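Local coordinates for protein 3-dehydroshikimate dehydratase (Bacillus anthracis, PDB 3DX5) that converts 3-dehydroshikimate to 3,4-dihydroxybenzoate with the help of a manganese ion, supplying the catecholate unit of the siderophore petrobactin, at residues 200-205 against 231-236; 127-132 against 162-167. All coordinates share one frame; numbering follows the deposited sequence.

Interaction 1 of 2, residues 200-205 against 231-236. With DHB (3,4-dihydroxybenzoic acid), chain D.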
ATOM      1  N   LYS A 200     -12.148 -10.754 -10.843  1.00 10.56           N
ATOM      2  CA  LYS A 200     -12.515  -9.346 -10.638  1.00 10.65           C
ATOM      3  C   LYS A 200     -13.101  -8.862 -11.959  1.00 11.00           C
ATOM      4  O   LYS A 200     -12.964  -9.542 -12.982  1.00 10.42           O
ATOM      5  CB  LYS A 200     -11.315  -8.483 -10.140  1.00  9.92           C
ATOM      6  CG  LYS A 200     -10.056  -8.465 -11.074  1.00 11.10           C
ATOM      7  CD  LYS A 200      -8.997  -7.487 -10.507  1.00  7.95           C
ATOM      8  CE  LYS A 200      -7.749  -7.375 -11.411  1.00 12.28           C
ATOM      9  NZ  LYS A 200      -6.992  -8.674 -11.510  1.00  8.58           N
ATOM     10  N   ASN A 201     -13.743  -7.699 -11.967  1.00 10.30           N
ATOM     11  CA  ASN A 201     -14.405  -7.236 -13.191  1.00 11.48           C
ATOM     12  C   ASN A 201     -14.246  -5.737 -13.339  1.00 12.14           C
ATOM     13  O   ASN A 201     -13.866  -5.047 -12.383  1.00 12.32           O
ATOM     14  CB  ASN A 201     -15.901  -7.615 -13.191  1.00 10.42           C
ATOM     15  CG  ASN A 201     -16.420  -7.927 -14.598  1.00 11.52           C
ATOM     16  OD1 ASN A 201     -15.783  -7.555 -15.602  1.00 11.88           O
ATOM     17  ND2 ASN A 201     -17.564  -8.618 -14.680  1.00  6.40           N
ATOM     18  N   ILE A 202     -14.576  -5.213 -14.510  1.00 12.59           N
ATOM     19  CA  ILE A 202     -14.427  -3.782 -14.749  1.00 12.48           C
ATOM     20  C   ILE A 202     -15.667  -3.359 -15.527  1.00 13.52           C
ATOM     21  O   ILE A 202     -16.236  -4.193 -16.269  1.00 12.97           O
ATOM     22  CB  ILE A 202     -13.110  -3.492 -15.528  1.00 12.66           C
ATOM     23  CG1 ILE A 202     -12.762  -2.019 -15.495  1.00 13.36           C
ATOM     24  CG2 ILE A 202     -13.190  -3.955 -17.011  1.00 10.04           C
ATOM     25  CD1 ILE A 202     -12.146  -1.574 -14.177  1.00 17.82           C
ATOM     26  N   SER A 203     -16.109  -2.106 -15.396  1.00 13.40           N
ATOM     27  CA  SER A 203     -17.350  -1.721 -16.128  1.00 14.62           C
ATOM     28  C   SER A 203     -17.122  -1.586 -17.633  1.00 15.13           C
ATOM     29  O   SER A 203     -18.044  -1.776 -18.422  1.00 16.45           O
ATOM     30  CB  SER A 203     -17.967  -0.425 -15.584  1.00 14.53           C
ATOM     31  OG  SER A 203     -17.026   0.632 -15.738  1.00 16.42           O
ATOM     32  N   SER A 204     -15.894  -1.304 -18.047  1.00 15.72           N
ATOM     33  CA  SER A 204     -15.602  -1.038 -19.466  1.00 16.80           C
ATOM     34  C   SER A 204     -14.102  -1.141 -19.650  1.00 17.50           C
ATOM     35  O   SER A 204     -13.344  -0.813 -18.713  1.00 17.43           O
ATOM     36  CB  SER A 204     -16.101   0.379 -19.830  1.00 16.73           C
ATOM     37  OG  SER A 204     -15.357   0.979 -20.876  1.00 18.57           O
ATOM     38  N   ALA A 205     -13.671  -1.544 -20.850  1.00 17.89           N
ATOM     39  CA  ALA A 205     -12.237  -1.530 -21.238  1.00 17.91           C
ATOM     40  C   ALA A 205     -11.566  -0.165 -21.048  1.00 17.87           C
ATOM     41  O   ALA A 205     -10.371  -0.103 -20.806  1.00 18.62           O
ATOM     42  CB  ALA A 205     -12.029  -2.041 -22.711  1.00 17.27           C
ATOM     43  N   GLU A 231     -21.704  -7.326 -12.562  0.50 16.14           N
ATOM     44  CA  GLU A 231     -22.036  -5.965 -12.972  0.50 15.55           C
ATOM     45  C   GLU A 231     -21.002  -5.401 -13.958  0.50 15.33           C
ATOM     46  O   GLU A 231     -21.082  -4.247 -14.332  0.50 15.38           O
ATOM     47  CB  GLU A 231     -22.152  -5.067 -11.737  0.50 15.17           C
ATOM     48  CG  GLU A 231     -23.257  -5.494 -10.780  0.50 15.37           C
ATOM     49  CD  GLU A 231     -23.406  -4.585  -9.568  0.50 17.51           C
ATOM     50  OE1 GLU A 231     -22.901  -3.448  -9.571  0.50 18.25           O
ATOM     51  OE2 GLU A 231     -24.046  -5.013  -8.590  0.50 18.89           O
ATOM     52  N   GLY A 232     -20.037  -6.215 -14.375  1.00 14.74           N
ATOM     53  CA  GLY A 232     -19.025  -5.771 -15.333  1.00 14.46           C
ATOM     54  C   GLY A 232     -19.077  -6.419 -16.705  1.00 14.22           C
ATOM     55  O   GLY A 232     -19.985  -7.184 -16.990  1.00 13.61           O
ATOM     56  N   ILE A 233     -18.079  -6.122 -17.539  1.00 14.52           N
ATOM     57  CA  ILE A 233     -18.072  -6.534 -18.947  1.00 15.39           C
ATOM     58  C   ILE A 233     -17.646  -8.009 -19.132  1.00 14.92           C
ATOM     59  O   ILE A 233     -18.126  -8.672 -20.034  1.00 15.16           O
ATOM     60  CB  ILE A 233     -17.265  -5.514 -19.852  1.00 15.70           C
ATOM     61  CG1 ILE A 233     -17.414  -5.792 -21.352  1.00 18.23           C
ATOM     62  CG2 ILE A 233     -15.801  -5.435 -19.459  1.00 14.71           C
ATOM     63  CD1 ILE A 233     -18.905  -5.629 -21.926  1.00 24.34           C
ATOM     64  N   VAL A 234     -16.757  -8.518 -18.292  1.00 13.60           N
ATOM     65  CA  VAL A 234     -16.423  -9.939 -18.328  1.00 13.05           C
ATOM     66  C   VAL A 234     -17.617 -10.771 -17.846  1.00 12.67           C
ATOM     67  O   VAL A 234     -18.287 -10.403 -16.860  1.00 13.32           O
ATOM     68  CB  VAL A 234     -15.192 -10.264 -17.470  1.00 12.89           C
ATOM     69  CG1 VAL A 234     -14.823 -11.774 -17.580  1.00 11.53           C
ATOM     70  CG2 VAL A 234     -14.021  -9.395 -17.891  1.00 12.77           C
ATOM     71  N   ASN A 235     -17.888 -11.868 -18.551  1.00 12.02           N
ATOM     72  CA  ASN A 235     -19.048 -12.723 -18.290  1.00 10.94           C
ATOM     73  C   ASN A 235     -18.674 -13.816 -17.285  1.00 12.29           C
ATOM     74  O   ASN A 235     -18.150 -14.885 -17.659  1.00 12.57           O
ATOM     75  CB  ASN A 235     -19.597 -13.328 -19.612  1.00 10.62           C
ATOM     76  CG  ASN A 235     -20.969 -13.978 -19.451  0.40  5.53           C
ATOM     77  OD1 ASN A 235     -21.307 -14.510 -18.416  0.40  2.00           O
ATOM     78  ND2 ASN A 235     -21.748 -13.927 -20.491  0.40  3.37           N
ATOM     79  N   TYR A 236     -18.937 -13.530 -16.009  1.00 12.80           N
ATOM     80  CA  TYR A 236     -18.670 -14.463 -14.923  1.00 13.55           C
ATOM     81  C   TYR A 236     -19.657 -15.644 -14.863  1.00 14.36           C
ATOM     82  O   TYR A 236     -19.313 -16.691 -14.313  1.00 13.81           O
ATOM     83  CB  TYR A 236     -18.457 -13.713 -13.566  1.00 12.38           C
ATOM     84  CG  TYR A 236     -17.026 -13.270 -13.482  1.00 12.60           C
ATOM     85  CD1 TYR A 236     -16.629 -12.013 -13.945  1.00 13.43           C
ATOM     86  CD2 TYR A 236     -16.029 -14.154 -13.043  1.00 12.69           C
ATOM     87  CE1 TYR A 236     -15.277 -11.635 -13.926  1.00 11.09           C
ATOM     88  CE2 TYR A 236     -14.675 -13.789 -13.054  1.00 11.88           C
ATOM     89  CZ  TYR A 236     -14.314 -12.522 -13.453  1.00 11.16           C
ATOM     90  OH  TYR A 236     -12.975 -12.205 -13.478  1.00 10.88           O
TER
HETATM   91  C1  DHB D 289      -1.895  -7.294  -8.123  1.00 18.25           C
HETATM   92  C2  DHB D 289      -2.717  -8.248  -8.716  1.00 18.29           C
HETATM   93  C3  DHB D 289      -3.548  -7.901  -9.786  1.00 18.33           C
HETATM   94  O3  DHB D 289      -4.380  -8.784 -10.424  1.00 15.67           O
HETATM   95  C4  DHB D 289      -3.508  -6.523 -10.282  1.00 20.66           C
HETATM   96  O4  DHB D 289      -4.318  -6.228 -11.322  1.00 20.45           O
HETATM   97  C5  DHB D 289      -2.660  -5.584  -9.700  1.00 19.34           C
HETATM   98  C6  DHB D 289      -1.860  -5.986  -8.614  1.00 20.09           C
HETATM   99  C   DHB D 289      -1.022  -7.703  -6.948  1.00 18.97           C
HETATM  100  O1  DHB D 289      -0.232  -6.935  -6.389  1.00 18.58           O
HETATM  101  O2  DHB D 289      -1.114  -8.940  -6.467  1.00 18.36           O
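Ile202 and Ile233 make the backbone-to-backbone bond of this contact: Ile233 N reaches Ile202 O at 3.0 Å. The backbones come nearest where Ser203 CA sits 4.5 Å from Gly232 CA. Segment 200-205 runs from strand 194-202 into the turn after it. Segment 231-236 is the loop leading into helix 236-243, where Asn235 is the N-cap.

Asn201 does most of the joining. Its amide lies against Gly232, CG being 3.5 Å from Gly232 CA, and it bonds both backbone polar atoms of Val234. Val234 N approaches Asn201 OD1 at 3.0 Å, in the plane of the side-chain carbonyl and on a lone pair; Asn201 ND2 gives a hydrogen to Val234 O at 2.9 Å and also bonds Leu229 O. OD1 additionally accepts from Ile202 N, well tilted from that plane. Both ends of the amide are thus engaged, which fixes its flip. Tyr236 sets its ring edge against Asn201 ND2, and its OH donates to Lys200 O at 2.7 Å. Farther along the strand, Ile202 CG2 and Ile233 CG2 touch at 3.9 Å.

Lys200 points the other way. Its chain runs extended until chi4 (-64°) bends NZ toward the bound 3,4-dihydroxybenzoate, whose O3 it bonds at 2.8 Å. NZ also forms a salt bridge with Asp172 and a hydrogen bond with Glu253, both manganese ligands. The Tyr236 hydroxyl at the start of helix 236-243 thus bonds the backbone of a residue whose NZ holds a ligand hydroxyl beside the metal.

Interaction 2 of 2, residues 127-132 against 162-167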
HETATM    1  N   MSE A 127      14.767 -22.527 -11.742  1.00 12.12           N
HETATM    2  CA  MSE A 127      15.522 -22.586 -10.468  1.00 13.44           C
HETATM    3  C   MSE A 127      14.627 -22.385  -9.261  1.00 12.97           C
HETATM    4  O   MSE A 127      14.760 -23.091  -8.276  1.00 13.89           O
HETATM    5  CB  MSE A 127      16.650 -21.545 -10.435  1.00 12.72           C
HETATM    6  CG  MSE A 127      17.762 -21.881 -11.415  1.00 18.04           C
HETATM    7 SE   MSE A 127      19.138 -20.484 -11.511  0.60 20.68          SE
HETATM    8  CE  MSE A 127      19.712 -20.653  -9.651  1.00 22.69           C
ATOM      9  N   ILE A 128      13.726 -21.410  -9.339  1.00 12.99           N
ATOM     10  CA  ILE A 128      12.777 -21.165  -8.253  1.00 12.83           C
ATOM     11  C   ILE A 128      11.819 -22.347  -8.075  1.00 12.19           C
ATOM     12  O   ILE A 128      11.524 -22.720  -6.949  1.00 11.09           O
ATOM     13  CB  ILE A 128      12.056 -19.840  -8.467  1.00 13.12           C
ATOM     14  CG1 ILE A 128      13.005 -18.708  -8.020  1.00 13.43           C
ATOM     15  CG2 ILE A 128      10.743 -19.780  -7.682  1.00 13.63           C
ATOM     16  CD1 ILE A 128      12.654 -17.393  -8.652  1.00 16.47           C
ATOM     17  N   CYS A 129      11.365 -22.935  -9.181  1.00 11.50           N
ATOM     18  CA  CYS A 129      10.562 -24.150  -9.125  1.00 12.26           C
ATOM     19  C   CYS A 129      11.299 -25.291  -8.422  1.00 11.91           C
ATOM     20  O   CYS A 129      10.698 -26.005  -7.599  1.00 12.70           O
ATOM     21  CB  CYS A 129      10.150 -24.588 -10.534  1.00 11.59           C
ATOM     22  SG  CYS A 129       8.869 -23.527 -11.194  1.00 14.85           S
ATOM     23  N   GLU A 130      12.581 -25.471  -8.728  0.50 11.95           N
ATOM     24  CA  GLU A 130      13.349 -26.547  -8.108  0.50 11.85           C
ATOM     25  C   GLU A 130      13.577 -26.325  -6.608  0.50 11.88           C
ATOM     26  O   GLU A 130      13.595 -27.282  -5.833  0.50 11.32           O
ATOM     27  CB  GLU A 130      14.664 -26.804  -8.854  0.50 12.21           C
ATOM     28  CG  GLU A 130      14.546 -27.917  -9.883  0.50 14.03           C
ATOM     29  CD  GLU A 130      14.394 -29.295  -9.243  0.50 14.47           C
ATOM     30  OE1 GLU A 130      13.292 -29.901  -9.307  0.50 12.47           O
ATOM     31  OE2 GLU A 130      15.389 -29.765  -8.659  0.50 16.37           O
ATOM     32  N   LEU A 131      13.735 -25.068  -6.200  1.00 11.99           N
ATOM     33  CA  LEU A 131      13.788 -24.735  -4.769  1.00 12.84           C
ATOM     34  C   LEU A 131      12.461 -25.122  -4.054  1.00 13.00           C
ATOM     35  O   LEU A 131      12.464 -25.874  -3.060  1.00 12.40           O
ATOM     36  CB  LEU A 131      14.082 -23.243  -4.590  1.00 13.36           C
ATOM     37  CG  LEU A 131      14.412 -22.734  -3.183  1.00 16.93           C
ATOM     38  CD1 LEU A 131      15.223 -21.454  -3.248  1.00 18.44           C
ATOM     39  CD2 LEU A 131      13.126 -22.466  -2.385  1.00 21.17           C
ATOM     40  N   PHE A 132      11.338 -24.611  -4.554  1.00 12.45           N
ATOM     41  CA  PHE A 132      10.042 -24.898  -3.942  1.00 13.42           C
ATOM     42  C   PHE A 132       9.635 -26.373  -4.053  1.00 13.94           C
ATOM     43  O   PHE A 132       8.957 -26.891  -3.150  1.00 14.25           O
ATOM     44  CB  PHE A 132       8.933 -23.972  -4.477  1.00 13.55           C
ATOM     45  CG  PHE A 132       9.005 -22.576  -3.915  1.00 13.44           C
ATOM     46  CD1 PHE A 132       8.785 -22.345  -2.554  1.00 12.10           C
ATOM     47  CD2 PHE A 132       9.382 -21.503  -4.730  1.00 14.05           C
ATOM     48  CE1 PHE A 132       8.862 -21.047  -2.033  1.00 12.99           C
ATOM     49  CE2 PHE A 132       9.475 -20.181  -4.224  1.00 12.51           C
ATOM     50  CZ  PHE A 132       9.214 -19.953  -2.886  1.00 14.22           C
ATOM     51  N   VAL A 162       9.848 -23.642 -19.587  1.00 11.05           N
ATOM     52  CA  VAL A 162      10.361 -23.981 -18.252  1.00 10.04           C
ATOM     53  C   VAL A 162      10.319 -25.510 -18.052  1.00 11.15           C
ATOM     54  O   VAL A 162      11.303 -26.123 -17.579  1.00 10.91           O
ATOM     55  CB  VAL A 162       9.577 -23.268 -17.116  1.00 10.47           C
ATOM     56  CG1 VAL A 162       9.996 -23.802 -15.735  1.00  9.61           C
ATOM     57  CG2 VAL A 162       9.775 -21.728 -17.170  1.00  7.67           C
ATOM     58  N   ASP A 163       9.176 -26.108 -18.403  1.00 10.96           N
ATOM     59  CA  ASP A 163       9.007 -27.549 -18.406  1.00 11.68           C
ATOM     60  C   ASP A 163       9.381 -28.139 -17.039  1.00 11.80           C
ATOM     61  O   ASP A 163      10.233 -29.017 -16.942  1.00 12.43           O
ATOM     62  CB  ASP A 163       9.842 -28.157 -19.556  1.00 12.42           C
ATOM     63  CG  ASP A 163       9.474 -29.595 -19.847  1.00 15.85           C
ATOM     64  OD1 ASP A 163       8.405 -30.055 -19.388  1.00 18.51           O
ATOM     65  OD2 ASP A 163      10.263 -30.278 -20.525  1.00 21.89           O
ATOM     66  N   HIS A 164       8.765 -27.637 -15.975  1.00 11.26           N
ATOM     67  CA  HIS A 164       9.020 -28.157 -14.634  1.00 11.07           C
ATOM     68  C   HIS A 164       7.662 -28.504 -13.997  1.00 10.71           C
ATOM     69  O   HIS A 164       6.740 -27.726 -14.147  1.00 10.45           O
ATOM     70  CB  HIS A 164       9.741 -27.109 -13.767  1.00 10.94           C
ATOM     71  CG  HIS A 164      10.261 -27.666 -12.478  1.00 11.07           C
ATOM     72  ND1 HIS A 164       9.446 -27.921 -11.395  1.00  9.39           N
ATOM     73  CD2 HIS A 164      11.514 -28.044 -12.107  1.00 10.79           C
ATOM     74  CE1 HIS A 164      10.172 -28.416 -10.404  1.00 10.11           C
ATOM     75  NE2 HIS A 164      11.432 -28.501 -10.809  1.00 12.45           N
ATOM     76  N   PRO A 165       7.555 -29.660 -13.283  1.00 10.88           N
ATOM     77  CA  PRO A 165       6.287 -30.096 -12.685  1.00 11.32           C
ATOM     78  C   PRO A 165       5.725 -29.190 -11.586  1.00 11.74           C
ATOM     79  O   PRO A 165       4.540 -29.291 -11.278  1.00 11.59           O
ATOM     80  CB  PRO A 165       6.598 -31.503 -12.144  1.00 11.03           C
ATOM     81  CG  PRO A 165       8.076 -31.582 -12.060  1.00 12.68           C
ATOM     82  CD  PRO A 165       8.582 -30.731 -13.203  1.00 10.84           C
ATOM     83  N   ASN A 166       6.527 -28.287 -11.019  1.00 11.17           N
ATOM     84  CA  ASN A 166       5.975 -27.437  -9.946  1.00 11.24           C
ATOM     85  C   ASN A 166       5.572 -26.038 -10.398  1.00 11.17           C
ATOM     86  O   ASN A 166       5.197 -25.203  -9.574  1.00 11.17           O
ATOM     87  CB  ASN A 166       6.916 -27.354  -8.743  1.00 11.47           C
ATOM     88  CG  ASN A 166       7.104 -28.684  -8.079  1.00 13.60           C
ATOM     89  OD1 ASN A 166       7.712 -29.587  -8.663  1.00 16.70           O
ATOM     90  ND2 ASN A 166       6.565 -28.840  -6.875  1.00 14.49           N
ATOM     91  N   LEU A 167       5.688 -25.761 -11.698  1.00 11.05           N
ATOM     92  CA  LEU A 167       5.255 -24.455 -12.226  1.00 10.52           C
ATOM     93  C   LEU A 167       3.784 -24.573 -12.578  1.00 10.88           C
ATOM     94  O   LEU A 167       3.379 -25.451 -13.374  1.00 10.35           O
ATOM     95  CB  LEU A 167       6.034 -24.087 -13.486  1.00 10.36           C
ATOM     96  CG  LEU A 167       5.660 -22.692 -13.989  1.00  9.31           C
ATOM     97  CD1 LEU A 167       6.073 -21.675 -12.900  1.00  6.90           C
ATOM     98  CD2 LEU A 167       6.403 -22.458 -15.303  1.00 11.18           C
TER
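Cys129 and Glu130, neighbours on helix 115-134, meet the imidazole of His164 in two different ways. Cys129 sets its CB over one face of the ring, 3.7 Å from the centroid and shifted toward the CG-ND1 side, a CH-pi contact. Glu130 comes to the edge: in the conformer described, one of two, His164 NE2 donates to Glu130 OE1 at 2.8 Å, a fairly straight bond (163°) lying close to the ring plane and landing on the anti lone pair of the carboxylate. In that conformer the two side chains cross at about a right angle, and the carboxylate is turned 50° from the ring. Glu130 CG also packs 3.3 Å from His164 NE2, and the bend at chi2 (-70°) turns CD toward the ring edge.

What holds the imidazole is its own loop. With CG anti to the backbone N, the ring leans toward the helix, while ND1 accepts a hydrogen from Asn166 N at 3.0 Å, again near the ring plane. Pro165 CD lies against the face opposite Cys129. Both ring nitrogens are therefore engaged, one as donor and one as acceptor, a pattern consistent with a neutral ring protonated on NE2.

Deeper in, Cys129 SG rests 3.7 Å from Leu167 CB, and Asn166 ND2 is bonded to Met137 O beyond the helix. The type I turn from His164 to Leu167 delivers the chain into strand 167-172. This is an alpha-beta turn of a TIM barrel, leading from helix 152-162 into that strand and packed against the neighbouring outer helix 115-134.

How the interactions relate
Interactions 1 and 2 belong to one TIM barrel but lie on opposite sides of the chain's centre, their own centres 33 Å apart and their nearest atoms about 18 Å apart, so neither touches the other. In sequence they follow in series, 127-167 closing before 200-236 opens. Strand 167-172 supplies the structural connection: it starts at Leu167 of interaction 2, pairs in parallel with strand 194-202 of interaction 1, and ends at the manganese ligand Asp172. Interaction 1 reaches the site directly, the side chain of Lys200 being about 3 Å from the metal, whereas the side chain of Leu167 stays about 10 Å from those of Glu142 and Arg102.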